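Local coordinates for protein cytidylyltransferase (Leptospira borgpetersenii serovar Hardjo-bovis, PDB 6OEW) that probably acts as a metal-binding nucleotidyltransferase of the GT-A type, transferring a cytidylyl group as its family does, at residues K66-E69 with I70-N74; I201-I204 with E205-E208; L57-E61 with N62-K66; C163-P166 with Y167-E170; E221-Y224 with V225-I228. All blocks are in the same frame, centred on the assembly; numbering follows the deposited sequence.

Contact 1: K66-E69 with I70-N74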
loop_
_atom_site.group_PDB
_atom_site.type_symbol
_atom_site.label_atom_id
_atom_site.label_comp_id
_atom_site.label_asym_id
_atom_site.label_seq_id
_atom_site.Cartn_x
_atom_site.Cartn_y
_atom_site.Cartn_z
ATOM N N LYS A 66 2.329 -10.257 -16.333
ATOM C CA LYS A 66 1.013 -10.431 -15.730
ATOM C C LYS A 66 0.624 -9.202 -14.915
ATOM O O LYS A 66 -0.510 -8.722 -15.010
ATOM C CB LYS A 66 1.003 -11.692 -14.864
ATOM C CG LYS A 66 -0.356 -12.035 -14.268
ATOM C CD LYS A 66 -1.384 -12.246 -15.359
ATOM C CE LYS A 66 -2.757 -12.506 -14.771
ATOM N NZ LYS A 66 -3.838 -12.372 -15.791
ATOM N N THR A 67 1.560 -8.679 -14.116
ATOM C CA THR A 67 1.315 -7.458 -13.338
ATOM C C THR A 67 0.996 -6.282 -14.251
ATOM O O THR A 67 0.036 -5.531 -14.006
ATOM C CB THR A 67 2.543 -7.163 -12.461
ATOM O OG1 THR A 67 2.984 -8.395 -11.851
ATOM C CG2 THR A 67 2.228 -6.127 -11.338
ATOM N N GLU A 68 1.784 -6.104 -15.312
ATOM C CA GLU A 68 1.472 -5.054 -16.274
ATOM C C GLU A 68 0.082 -5.259 -16.872
ATOM O O GLU A 68 -0.687 -4.295 -17.019
ATOM C CB GLU A 68 2.545 -5.012 -17.365
ATOM C CG GLU A 68 2.273 -3.992 -18.447
ATOM C CD GLU A 68 3.269 -4.053 -19.574
ATOM O OE1 GLU A 68 4.198 -4.898 -19.520
ATOM O OE2 GLU A 68 3.119 -3.262 -20.525
ATOM N N GLU A 69 -0.271 -6.512 -17.186
ATOM C CA GLU A 69 -1.572 -6.802 -17.788
ATOM C C GLU A 69 -2.713 -6.407 -16.857
ATOM O O GLU A 69 -3.715 -5.819 -17.292
ATOM C CB GLU A 69 -1.683 -8.284 -18.144
ATOM C CG GLU A 69 -3.129 -8.749 -18.338
ATOM C CD GLU A 69 -3.274 -10.275 -18.444
ATOM O OE1 GLU A 69 -2.313 -10.950 -18.873
ATOM O OE2 GLU A 69 -4.356 -10.792 -18.090
ATOM N N ILE A 70 -2.580 -6.742 -15.573
ATOM C CA ILE A 70 -3.608 -6.408 -14.597
ATOM C C ILE A 70 -3.735 -4.891 -14.463
ATOM O O ILE A 70 -4.846 -4.343 -14.487
ATOM C CB ILE A 70 -3.292 -7.082 -13.247
ATOM C CG1 ILE A 70 -3.469 -8.604 -13.337
ATOM C CG2 ILE A 70 -4.148 -6.489 -12.110
ATOM C CD1 ILE A 70 -2.923 -9.339 -12.122
ATOM N N ALA A 71 -2.601 -4.185 -14.368
ATOM C CA ALA A 71 -2.653 -2.730 -14.274
ATOM C C ALA A 71 -3.298 -2.123 -15.510
ATOM O O ALA A 71 -4.101 -1.185 -15.405
ATOM C CB ALA A 71 -1.248 -2.160 -14.072
ATOM N N LYS A 72 -2.958 -2.637 -16.696
ATOM C CA LYS A 72 -3.490 -2.058 -17.924
ATOM C C LYS A 72 -4.989 -2.294 -18.038
ATOM O O LYS A 72 -5.720 -1.418 -18.516
ATOM C CB LYS A 72 -2.759 -2.614 -19.151
ATOM C CG LYS A 72 -1.478 -1.852 -19.480
ATOM C CD LYS A 72 -1.170 -1.870 -20.970
ATOM C CE LYS A 72 0.013 -2.764 -21.286
ATOM N NZ LYS A 72 0.502 -2.532 -22.678
ATOM N N LYS A 73 -5.456 -3.474 -17.612
ATOM C CA LYS A 73 -6.881 -3.785 -17.624
ATOM C C LYS A 73 -7.657 -2.786 -16.782
ATOM O O LYS A 73 -8.812 -2.465 -17.093
ATOM C CB LYS A 73 -7.097 -5.215 -17.108
ATOM C CG LYS A 73 -8.546 -5.666 -16.961
ATOM C CD LYS A 73 -8.632 -6.963 -16.147
ATOM C CE LYS A 73 -10.068 -7.437 -15.949
ATOM N NZ LYS A 73 -10.650 -7.977 -17.210
ATOM N N ASN A 74 -7.024 -2.266 -15.737
ATOM C CA ASN A 74 -7.626 -1.301 -14.834
ATOM C C ASN A 74 -7.301 0.142 -15.196
ATOM O O ASN A 74 -7.598 1.045 -14.414
ATOM C CB ASN A 74 -7.172 -1.598 -13.405
ATOM C CG ASN A 74 -7.867 -2.791 -12.820
ATOM O OD1 ASN A 74 -8.961 -2.666 -12.276
ATOM N ND2 ASN A 74 -7.250 -3.961 -12.935
#
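K66 and I70 meet one turn apart on helix 65-73, the helix of the beta-alpha-beta unit that leads from strand 54-59 to strand 77-81. The main chain of K66-E69 supplies four successive i to i+4 bonds to I70-K73, beginning with I70 N to K66 O at 2.9 Å. The K66 side chain leaves with CG anti to its own nitrogen (chi1 -176°) and bends at chi2 (59°), about CB-CG, which carries CE past I70 CD1 at an oblique angle, 4.1 Å away. Its NZ reaches E69 OE2 in a salt bridge of 2.8 Å, arriving from above the carboxylate plane instead of within it.

T67 faces the interior, where it packs on M19, L38 and V56; its OG1 is bonded to D64 OD1. From E68 an extended chain runs alongside K72, both pointing the same way, and E68 OE2 forms a looser salt bridge of 3.5 Å with K72 NZ. The other carboxylate oxygen, OE1, is paired with R80, so the carboxylate is shared between two cations, K72 on its own helix and R80 on strand 77-81.

E69 gives its carbonyl to K73 N, while its OE2 is held by K66. I70 reaches L38 and A71 rests on V56, where the helix packs on its neighbours. The last turn closes at N74, which has left helical geometry: its backbone N reaches I70 O from one face of the carbonyl plane, and N74 ND2 comes from the opposite face, donating almost straight (169°) to I70 O at 2.9 Å.

Contact 2: I201-I204 with E205-E208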
loop_
_atom_site.group_PDB
_atom_site.type_symbol
_atom_site.label_atom_id
_atom_site.label_comp_id
_atom_site.label_asym_id
_atom_site.label_seq_id
_atom_site.Cartn_x
_atom_site.Cartn_y
_atom_site.Cartn_z
ATOM N N ILE A 201 -2.170 -9.921 2.518
ATOM C CA ILE A 201 -2.142 -11.259 1.916
ATOM C C ILE A 201 -0.691 -11.711 1.789
ATOM O O ILE A 201 0.085 -11.195 0.971
ATOM C CB ILE A 201 -2.886 -11.319 0.572
ATOM C CG1 ILE A 201 -2.764 -12.736 -0.008
ATOM C CG2 ILE A 201 -2.408 -10.221 -0.413
ATOM C CD1 ILE A 201 -3.918 -13.124 -0.867
ATOM N N ASP A 202 -0.327 -12.664 2.639
ATOM C CA ASP A 202 0.950 -13.336 2.601
ATOM C C ASP A 202 0.821 -14.848 2.689
ATOM O O ASP A 202 1.802 -15.536 2.409
ATOM C CB ASP A 202 1.848 -12.864 3.748
ATOM C CG ASP A 202 2.333 -11.445 3.564
ATOM O OD1 ASP A 202 2.976 -11.157 2.520
ATOM O OD2 ASP A 202 2.068 -10.633 4.476
ATOM N N THR A 203 -0.346 -15.376 3.063
ATOM C CA THR A 203 -0.572 -16.810 3.173
ATOM C C THR A 203 -1.932 -17.151 2.580
ATOM O O THR A 203 -2.781 -16.275 2.344
ATOM C CB THR A 203 -0.549 -17.293 4.624
ATOM O OG1 THR A 203 -1.615 -16.645 5.331
ATOM C CG2 THR A 203 0.771 -16.976 5.288
ATOM N N ILE A 204 -2.147 -18.454 2.392
ATOM C CA ILE A 204 -3.441 -18.951 1.933
ATOM C C ILE A 204 -4.531 -18.613 2.947
ATOM O O ILE A 204 -5.672 -18.293 2.579
ATOM C CB ILE A 204 -3.362 -20.468 1.673
ATOM C CG1 ILE A 204 -2.565 -20.741 0.405
ATOM C CG2 ILE A 204 -4.748 -21.082 1.578
ATOM C CD1 ILE A 204 -3.060 -19.967 -0.768
ATOM N N GLU A 205 -4.194 -18.688 4.239
ATOM C CA GLU A 205 -5.148 -18.347 5.289
ATOM C C GLU A 205 -5.538 -16.864 5.221
ATOM O O GLU A 205 -6.693 -16.501 5.494
ATOM C CB GLU A 205 -4.549 -18.691 6.653
ATOM C CG GLU A 205 -4.337 -20.186 6.905
ATOM C CD GLU A 205 -3.189 -20.801 6.091
ATOM O OE1 GLU A 205 -2.203 -20.091 5.780
ATOM O OE2 GLU A 205 -3.281 -22.007 5.761
ATOM N N ASP A 206 -4.588 -15.989 4.875
ATOM C CA ASP A 206 -4.933 -14.581 4.661
ATOM C C ASP A 206 -5.954 -14.455 3.545
ATOM O O ASP A 206 -6.946 -13.717 3.656
ATOM C CB ASP A 206 -3.695 -13.770 4.276
ATOM C CG ASP A 206 -2.742 -13.532 5.427
ATOM O OD1 ASP A 206 -3.120 -13.690 6.604
ATOM O OD2 ASP A 206 -1.585 -13.178 5.129
ATOM N N TYR A 207 -5.671 -15.128 2.429
ATOM C CA TYR A 207 -6.535 -15.148 1.260
ATOM C C TYR A 207 -7.946 -15.588 1.620
ATOM O O TYR A 207 -8.925 -14.982 1.172
ATOM C CB TYR A 207 -5.916 -16.085 0.215
ATOM C CG TYR A 207 -6.625 -16.204 -1.118
ATOM C CD1 TYR A 207 -7.034 -15.068 -1.832
ATOM C CD2 TYR A 207 -6.841 -17.446 -1.686
ATOM C CE1 TYR A 207 -7.676 -15.200 -3.078
ATOM C CE2 TYR A 207 -7.455 -17.586 -2.912
ATOM C CZ TYR A 207 -7.870 -16.468 -3.614
ATOM O OH TYR A 207 -8.497 -16.654 -4.838
ATOM N N GLU A 208 -8.074 -16.686 2.371
ATOM C CA GLU A 208 -9.391 -17.180 2.764
ATOM C C GLU A 208 -10.128 -16.146 3.605
ATOM O O GLU A 208 -11.334 -15.933 3.441
ATOM C CB GLU A 208 -9.249 -18.482 3.556
ATOM C CG GLU A 208 -8.574 -19.634 2.796
ATOM C CD GLU A 208 -8.283 -20.853 3.673
ATOM O OE1 GLU A 208 -8.300 -20.741 4.917
ATOM O OE2 GLU A 208 -8.035 -21.933 3.111
HETATM O O HOH W 1 -0.006 -11.592 6.383
HETATM O O HOH W 2 -0.996 -15.268 7.730
#
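The D206 carboxylate is gripped through OD2, whose anti lone pair takes the backbone N-H of D202 at 2.8 Å. T203 N adds a weak bond to the same oxygen, and a water joins D206 OD2 to D202 OD2, bridging two acidic groups that lie 4.5 Å apart. OD1, at the other corner, accepts from N240 and from a second water that also bonds T203 OG1. The Y207 ring is approached obliquely by I201 CD1, which lies 3.7 Å from Y207 CB; the two side chains run alongside each other in the same direction, and the Y207 hydroxyl is bonded to the carbonyl of P31.

T203 OG1 sits between its own N and carbonyl carbon (chi1 62°), a setting that turns it back to accept from D206 N at 3.1 Å. Y207 N then bonds T203 O, and E208 N bonds I204 O. The D202 side chain lies about 4 Å from the bound magnesium ion; its carboxylate is salt-bridged to K27. I201 packs against D108, a magnesium-binding residue of this protein, though no metal is bound to it here. T203 and D206 thus form a capping box, its return bond weak, that starts helix 204-214 directly beside the metal site.

Contact 3: L57-E61 with N62-K66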
loop_
_atom_site.group_PDB
_atom_site.type_symbol
_atom_site.label_atom_id
_atom_site.label_comp_id
_atom_site.label_asym_id
_atom_site.label_seq_id
_atom_site.Cartn_x
_atom_site.Cartn_y
_atom_site.Cartn_z
ATOM N N LEU A 57 4.193 -0.097 -9.922
ATOM C CA LEU A 57 5.631 -0.210 -10.085
ATOM C C LEU A 57 5.976 -1.686 -9.934
ATOM O O LEU A 57 5.836 -2.244 -8.843
ATOM C CB LEU A 57 6.377 0.599 -9.041
ATOM C CG LEU A 57 6.588 2.106 -9.245
ATOM C CD1 LEU A 57 5.257 2.812 -9.525
ATOM C CD2 LEU A 57 7.268 2.643 -8.005
ATOM N N THR A 58 6.473 -2.302 -11.002
ATOM C CA THR A 58 6.783 -3.727 -10.925
ATOM C C THR A 58 8.178 -3.956 -11.510
ATOM O O THR A 58 8.938 -2.996 -11.690
ATOM C CB THR A 58 5.681 -4.537 -11.633
ATOM O OG1 THR A 58 5.846 -5.947 -11.373
ATOM C CG2 THR A 58 5.685 -4.271 -13.147
ATOM N N THR A 59 8.564 -5.207 -11.763
ATOM C CA THR A 59 9.894 -5.485 -12.283
ATOM C C THR A 59 9.846 -5.675 -13.793
ATOM O O THR A 59 8.780 -5.742 -14.406
ATOM C CB THR A 59 10.524 -6.743 -11.652
ATOM O OG1 THR A 59 10.110 -7.881 -12.411
ATOM C CG2 THR A 59 10.070 -6.927 -10.192
ATOM N N GLU A 60 11.028 -5.813 -14.374
ATOM C CA GLU A 60 11.200 -6.070 -15.796
ATOM C C GLU A 60 11.200 -7.554 -16.134
ATOM O O GLU A 60 11.357 -7.908 -17.311
ATOM C CB GLU A 60 12.509 -5.446 -16.287
ATOM C CG GLU A 60 12.578 -3.929 -16.036
ATOM C CD GLU A 60 13.799 -3.286 -16.682
ATOM O OE1 GLU A 60 14.553 -2.564 -15.987
ATOM O OE2 GLU A 60 13.998 -3.505 -17.890
ATOM N N GLU A 61 11.042 -8.417 -15.137
ATOM C CA GLU A 61 11.058 -9.848 -15.399
ATOM C C GLU A 61 9.794 -10.261 -16.145
ATOM O O GLU A 61 8.717 -9.682 -15.967
ATOM C CB GLU A 61 11.206 -10.621 -14.090
ATOM C CG GLU A 61 12.582 -10.410 -13.461
ATOM C CD GLU A 61 12.765 -11.127 -12.141
ATOM O OE1 GLU A 61 11.941 -12.003 -11.796
ATOM O OE2 GLU A 61 13.755 -10.814 -11.448
ATOM N N ASN A 62 9.950 -11.272 -17.007
ATOM C CA ASN A 62 8.851 -11.716 -17.864
ATOM C C ASN A 62 7.598 -12.069 -17.068
ATOM O O ASN A 62 6.478 -11.845 -17.550
ATOM C CB ASN A 62 9.303 -12.908 -18.712
ATOM C CG ASN A 62 10.202 -12.481 -19.875
ATOM O OD1 ASN A 62 10.074 -11.372 -20.408
ATOM N ND2 ASN A 62 11.110 -13.354 -20.264
ATOM N N ILE A 63 7.752 -12.592 -15.851
ATOM C CA ILE A 63 6.575 -13.016 -15.102
ATOM C C ILE A 63 5.690 -11.826 -14.786
ATOM O O ILE A 63 4.475 -11.970 -14.617
ATOM C CB ILE A 63 6.966 -13.773 -13.814
ATOM C CG1 ILE A 63 5.710 -14.298 -13.127
ATOM C CG2 ILE A 63 7.754 -12.880 -12.865
ATOM C CD1 ILE A 63 5.773 -15.694 -12.749
ATOM N N ASP A 64 6.268 -10.641 -14.723
ATOM C CA ASP A 64 5.500 -9.468 -14.354
ATOM C C ASP A 64 4.825 -8.821 -15.550
ATOM O O ASP A 64 4.222 -7.746 -15.401
ATOM C CB ASP A 64 6.397 -8.489 -13.618
ATOM C CG ASP A 64 6.605 -8.900 -12.172
ATOM O OD1 ASP A 64 5.599 -9.240 -11.506
ATOM O OD2 ASP A 64 7.753 -8.899 -11.710
ATOM N N ASP A 65 4.918 -9.445 -16.729
ATOM C CA ASP A 65 3.955 -9.151 -17.780
ATOM C C ASP A 65 2.537 -9.302 -17.241
ATOM O O ASP A 65 1.633 -8.555 -17.635
ATOM C CB ASP A 65 4.161 -10.077 -18.985
ATOM C CG ASP A 65 5.493 -9.847 -19.702
ATOM O OD1 ASP A 65 6.305 -8.994 -19.268
ATOM O OD2 ASP A 65 5.735 -10.556 -20.699
ATOM N N LYS A 66 2.329 -10.257 -16.333
ATOM C CA LYS A 66 1.013 -10.431 -15.730
ATOM C C LYS A 66 0.624 -9.202 -14.915
ATOM O O LYS A 66 -0.510 -8.722 -15.010
ATOM C CB LYS A 66 1.003 -11.692 -14.864
ATOM C CG LYS A 66 -0.356 -12.035 -14.268
ATOM C CD LYS A 66 -1.384 -12.246 -15.359
ATOM C CE LYS A 66 -2.757 -12.506 -14.771
ATOM N NZ LYS A 66 -3.838 -12.372 -15.791
#
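T59 and D64 are joined by a short side-chain hydrogen bond. T59 OG1 donates to D64 OD2 over 2.7 Å, using the anti lone pair of that oxygen, and the two side chains cross at about a right angle. The same hydroxyl accepts from E61 N at 2.9 Å, an ST turn, so T59 OG1 both donates and accepts. Its chi1 of 87° places OG1 between the backbone N and the carbonyl carbon, within bonding distance of both E61 N and D64 OD2.

Backbone bonding carries the chain round the bend. D64 N donates to E61 O at 2.9 Å, coming from well above the carbonyl plane, 46° out of it. D65 N follows with a bond to N62 O, and K66 N with one to I63 O. Together these turns make the connection from strand 54-59 into helix 65-73, the opening of the beta-alpha-beta crossover to strand 77-81 in the Rossmann-like part of the GT-A fold.

Van der Waals contact accounts for the approach of T58. Its hydroxyl lies 3.2 Å from D64 CG, the side chains sliding past each other in opposite directions, but the angle rules out a hydrogen bond to D64 OD1; T58 OG1 is bonded to the carbonyl of A17 instead. D64 OD1 in turn is held by M19 N and by T67 OG1, so the buried carboxylate takes two hydrogen bonds on OD1 and one on OD2. E61 CB touches I63 CG2 at 4.3 Å.

Contact 4: C163-P166 with Y167-E170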
loop_
_atom_site.group_PDB
_atom_site.type_symbol
_atom_site.label_atom_id
_atom_site.label_comp_id
_atom_site.label_asym_id
_atom_site.label_seq_id
_atom_site.Cartn_x
_atom_site.Cartn_y
_atom_site.Cartn_z
ATOM N N CYS A 163 21.455 5.500 1.970
ATOM C CA CYS A 163 21.315 4.075 2.273
ATOM C C CYS A 163 22.041 3.196 1.266
ATOM O O CYS A 163 21.779 3.268 0.061
ATOM C CB CYS A 163 19.851 3.677 2.313
ATOM S SG CYS A 163 18.927 4.566 3.555
ATOM N N ARG A 164 22.913 2.328 1.786
ATOM C CA ARG A 164 23.664 1.379 0.991
ATOM C C ARG A 164 23.333 -0.070 1.319
ATOM O O ARG A 164 23.700 -0.955 0.547
ATOM C CB ARG A 164 25.172 1.595 1.185
ATOM C CG ARG A 164 25.693 2.973 0.779
ATOM C CD ARG A 164 25.954 3.084 -0.722
ATOM N NE ARG A 164 24.846 3.738 -1.408
ATOM C CZ ARG A 164 24.672 5.058 -1.446
ATOM N NH1 ARG A 164 23.631 5.576 -2.087
ATOM N NH2 ARG A 164 25.536 5.861 -0.841
ATOM N N LEU A 165 22.660 -0.334 2.416
ATOM C CA LEU A 165 22.390 -1.712 2.782
ATOM C C LEU A 165 21.265 -2.283 1.923
ATOM O O LEU A 165 20.306 -1.577 1.592
ATOM C CB LEU A 165 22.027 -1.814 4.262
ATOM C CG LEU A 165 23.212 -1.645 5.228
ATOM C CD1 LEU A 165 22.720 -1.588 6.661
ATOM C CD2 LEU A 165 24.237 -2.773 5.066
ATOM N N PRO A 166 21.372 -3.551 1.532
ATOM C CA PRO A 166 20.306 -4.145 0.712
ATOM C C PRO A 166 18.949 -4.133 1.397
ATOM O O PRO A 166 17.931 -3.886 0.740
ATOM C CB PRO A 166 20.837 -5.570 0.463
ATOM C CG PRO A 166 22.332 -5.416 0.538
ATOM C CD PRO A 166 22.561 -4.420 1.623
ATOM N N TYR A 167 18.899 -4.388 2.705
ATOM C CA TYR A 167 17.632 -4.279 3.423
ATOM C C TYR A 167 17.024 -2.879 3.271
ATOM O O TYR A 167 15.806 -2.739 3.100
ATOM C CB TYR A 167 17.854 -4.618 4.894
ATOM C CG TYR A 167 16.606 -4.654 5.742
ATOM C CD1 TYR A 167 15.769 -5.766 5.738
ATOM C CD2 TYR A 167 16.272 -3.585 6.568
ATOM C CE1 TYR A 167 14.615 -5.801 6.521
ATOM C CE2 TYR A 167 15.138 -3.626 7.362
ATOM C CZ TYR A 167 14.318 -4.742 7.336
ATOM O OH TYR A 167 13.186 -4.779 8.122
ATOM N N GLU A 168 17.859 -1.836 3.317
ATOM C CA GLU A 168 17.358 -0.467 3.176
ATOM C C GLU A 168 16.859 -0.197 1.759
ATOM O O GLU A 168 15.806 0.428 1.569
ATOM C CB GLU A 168 18.457 0.530 3.546
ATOM C CG GLU A 168 18.789 0.571 5.008
ATOM C CD GLU A 168 20.050 1.366 5.308
ATOM O OE1 GLU A 168 20.942 1.467 4.433
ATOM O OE2 GLU A 168 20.163 1.885 6.433
ATOM N N ARG A 169 17.622 -0.630 0.748
ATOM C CA ARG A 169 17.222 -0.421 -0.642
ATOM C C ARG A 169 15.932 -1.163 -0.973
ATOM O O ARG A 169 15.131 -0.693 -1.795
ATOM C CB ARG A 169 18.340 -0.878 -1.592
ATOM C CG ARG A 169 19.739 -0.329 -1.295
ATOM C CD ARG A 169 19.839 1.195 -1.444
ATOM N NE ARG A 169 19.357 1.699 -2.730
ATOM C CZ ARG A 169 19.552 2.945 -3.178
ATOM N NH1 ARG A 169 20.249 3.831 -2.459
ATOM N NH2 ARG A 169 19.058 3.304 -4.359
ATOM N N GLU A 170 15.713 -2.323 -0.353
ATOM C CA GLU A 170 14.519 -3.102 -0.658
ATOM C C GLU A 170 13.274 -2.558 0.034
ATOM O O GLU A 170 12.186 -2.559 -0.560
ATOM C CB GLU A 170 14.748 -4.588 -0.298
ATOM C CG GLU A 170 13.434 -5.393 -0.265
ATOM C CD GLU A 170 13.619 -6.895 -0.057
ATOM O OE1 GLU A 170 14.733 -7.333 0.306
ATOM O OE2 GLU A 170 12.631 -7.634 -0.263
HETATM O O HOH W 3 23.540 2.449 4.602
#
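E168 reaches back obliquely across L165 to the loop that precedes it, at the N-terminal end of helix 166-171, where L165 is the N-cap residue. The glutamate chain is extended beyond CG, and its OE1 accepts from L165 N at 3.2 Å, met on the anti side and 29° out of the carboxylate plane. A water bonded to R164 N donates to the same oxygen, while C163 CB touches it at 3.3 Å.

R169 follows a different course. Bends at chi2 (-64°) and chi3 curl its chain back toward the loop, bringing CG against L165 O and CD against C163 O. The guanidinium is fixed by its outside partners, D160 at NH2 and D85 at NE, which would offset its charge next to R164. The two arginine side chains lie alongside each other and point the same way, their guanidinium planes 35° apart, with R164 NH1 and R169 NH1 separated by 3.8 Å.

The helix itself begins with R169 N bonded to L165 O and E170 N to P166 O. C163 O is met at the edge of the R169 guanidinium: NH1 donates to it at 3.0 Å, nearly straight and in the carbonyl plane.

Contact 5: E221-Y224 with V225-I228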
loop_
_atom_site.group_PDB
_atom_site.type_symbol
_atom_site.label_atom_id
_atom_site.label_comp_id
_atom_site.label_asym_id
_atom_site.label_seq_id
_atom_site.Cartn_x
_atom_site.Cartn_y
_atom_site.Cartn_z
ATOM N N GLU A 221 -16.809 -0.529 -2.659
ATOM C CA GLU A 221 -16.720 0.823 -2.126
ATOM C C GLU A 221 -16.803 0.874 -0.602
ATOM O O GLU A 221 -16.810 1.968 -0.034
ATOM C CB GLU A 221 -17.821 1.688 -2.743
ATOM C CG GLU A 221 -17.499 3.171 -2.736
ATOM C CD GLU A 221 -18.577 4.005 -3.380
ATOM O OE1 GLU A 221 -19.556 3.416 -3.889
ATOM O OE2 GLU A 221 -18.434 5.246 -3.380
ATOM N N PHE A 222 -16.839 -0.272 0.074
ATOM C CA PHE A 222 -17.009 -0.287 1.519
ATOM C C PHE A 222 -15.797 0.319 2.214
ATOM O O PHE A 222 -14.670 0.237 1.727
ATOM C CB PHE A 222 -17.236 -1.710 2.011
ATOM C CG PHE A 222 -16.131 -2.676 1.630
ATOM C CD1 PHE A 222 -15.028 -2.840 2.447
ATOM C CD2 PHE A 222 -16.223 -3.441 0.471
ATOM C CE1 PHE A 222 -14.015 -3.730 2.109
ATOM C CE2 PHE A 222 -15.224 -4.337 0.130
ATOM C CZ PHE A 222 -14.118 -4.483 0.953
ATOM N N SER A 223 -16.037 0.943 3.369
ATOM C CA SER A 223 -14.954 1.604 4.082
ATOM C C SER A 223 -14.243 0.634 5.028
ATOM O O SER A 223 -14.715 -0.472 5.303
ATOM C CB SER A 223 -15.478 2.808 4.866
ATOM O OG SER A 223 -16.158 2.360 6.018
ATOM N N TYR A 224 -13.084 1.078 5.529
ATOM C CA TYR A 224 -12.352 0.326 6.545
ATOM C C TYR A 224 -13.213 0.068 7.774
ATOM O O TYR A 224 -13.301 -1.068 8.250
ATOM C CB TYR A 224 -11.075 1.073 6.944
ATOM C CG TYR A 224 -10.358 0.473 8.143
ATOM C CD1 TYR A 224 -9.675 -0.745 8.034
ATOM C CD2 TYR A 224 -10.385 1.108 9.388
ATOM C CE1 TYR A 224 -9.024 -1.297 9.119
ATOM C CE2 TYR A 224 -9.734 0.561 10.480
ATOM C CZ TYR A 224 -9.060 -0.642 10.333
ATOM O OH TYR A 224 -8.416 -1.201 11.402
ATOM N N VAL A 225 -13.866 1.103 8.300
ATOM C CA VAL A 225 -14.660 0.903 9.515
ATOM C C VAL A 225 -15.817 -0.069 9.261
ATOM O O VAL A 225 -16.123 -0.918 10.110
ATOM C CB VAL A 225 -15.134 2.254 10.089
ATOM C CG1 VAL A 225 -15.771 3.113 9.015
ATOM C CG2 VAL A 225 -16.092 2.029 11.260
ATOM N N ASP A 226 -16.460 0.007 8.089
ATOM C CA ASP A 226 -17.493 -0.985 7.763
ATOM C C ASP A 226 -16.937 -2.399 7.869
ATOM O O ASP A 226 -17.610 -3.310 8.367
ATOM C CB ASP A 226 -18.037 -0.796 6.344
ATOM C CG ASP A 226 -18.654 0.557 6.120
ATOM O OD1 ASP A 226 -18.648 1.014 4.952
ATOM O OD2 ASP A 226 -19.118 1.164 7.100
ATOM N N LEU A 227 -15.707 -2.581 7.395
ATOM C CA LEU A 227 -15.055 -3.886 7.348
ATOM C C LEU A 227 -14.773 -4.418 8.746
ATOM O O LEU A 227 -15.017 -5.597 9.035
ATOM C CB LEU A 227 -13.759 -3.762 6.543
ATOM C CG LEU A 227 -12.844 -4.982 6.411
ATOM C CD1 LEU A 227 -13.564 -6.105 5.685
ATOM C CD2 LEU A 227 -11.546 -4.621 5.679
ATOM N N ILE A 228 -14.234 -3.570 9.622
ATOM C CA ILE A 228 -13.984 -3.994 10.995
ATOM C C ILE A 228 -15.291 -4.317 11.706
ATOM O O ILE A 228 -15.365 -5.270 12.489
ATOM C CB ILE A 228 -13.178 -2.925 11.753
ATOM C CG1 ILE A 228 -11.893 -2.588 10.988
ATOM C CG2 ILE A 228 -12.871 -3.396 13.173
ATOM C CD1 ILE A 228 -11.005 -3.793 10.714
HETATM O O HOH W 4 -18.634 4.012 6.454
#
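Y224, the residue most covered by the contact, meets I228 one turn on. The tyrosine CG stands anti to its backbone N (chi1 171°), which swings the ring out over the isoleucine. I228 CG1 lies over one ring face, 3.8 Å from the centroid and displaced toward the rim, a CH-pi contact whose closest pair is Y224 CZ and I228 CG1 at 3.5 Å. I228 CD1 extends the contact to Y224 CE1 at 3.6 Å. Beyond the ring, the Y224 hydroxyl is bonded to the backbone N of A143, and Y224 N donates to D113 OD2, fixing both ends of the residue. I228 N completes the pair by bonding Y224 O.

S223 carries the polar half. Its hydroxyl accepts from D226 N at 3.1 Å, nearly straight (169°), while S223 N donates to D226 OD1 at 3.1 Å, arriving from above the carboxylate plane. These reciprocal bonds make a capping box at the N-terminus of helix 224-233, with S223 as the N-cap. A water links S223 OG to D226 OD2, so both oxygens of the aspartate are engaged, and L227 N bonds S223 O to begin the helical pattern.

V225 fits against the cap from the next position, its CG1 3.1 Å from S223 OG. Before the cap, F222 turns its ring inward to L227, with F222 CE1 and L227 CD1 4.3 Å apart in an oblique approach. The ring also stacks on F217 and meets R44 in a cation-pi contact, and L227 packs on C213 of helix 204-214.

In the fold
All five contacts are local: contact 1 follows a helix to its end, contact 3 turns a strand into that helix, and the other three open helices. From the N terminus, contact 3 turns the chain out of strand 54-59 and leads directly into contact 1, which runs to the end of helix 65-73; they share K66 and touch where T67 packs on T58. Contact 4 follows, starting helix 166-171 after helix 153-162. Contact 2 then opens helix 204-214 beside the magnesium ion, and contact 5 opens the next helix, 224-233. None nests within or crosses another. Contacts 3 and 5 lie on opposite sides of the chain's centre, as do contacts 4 and 5.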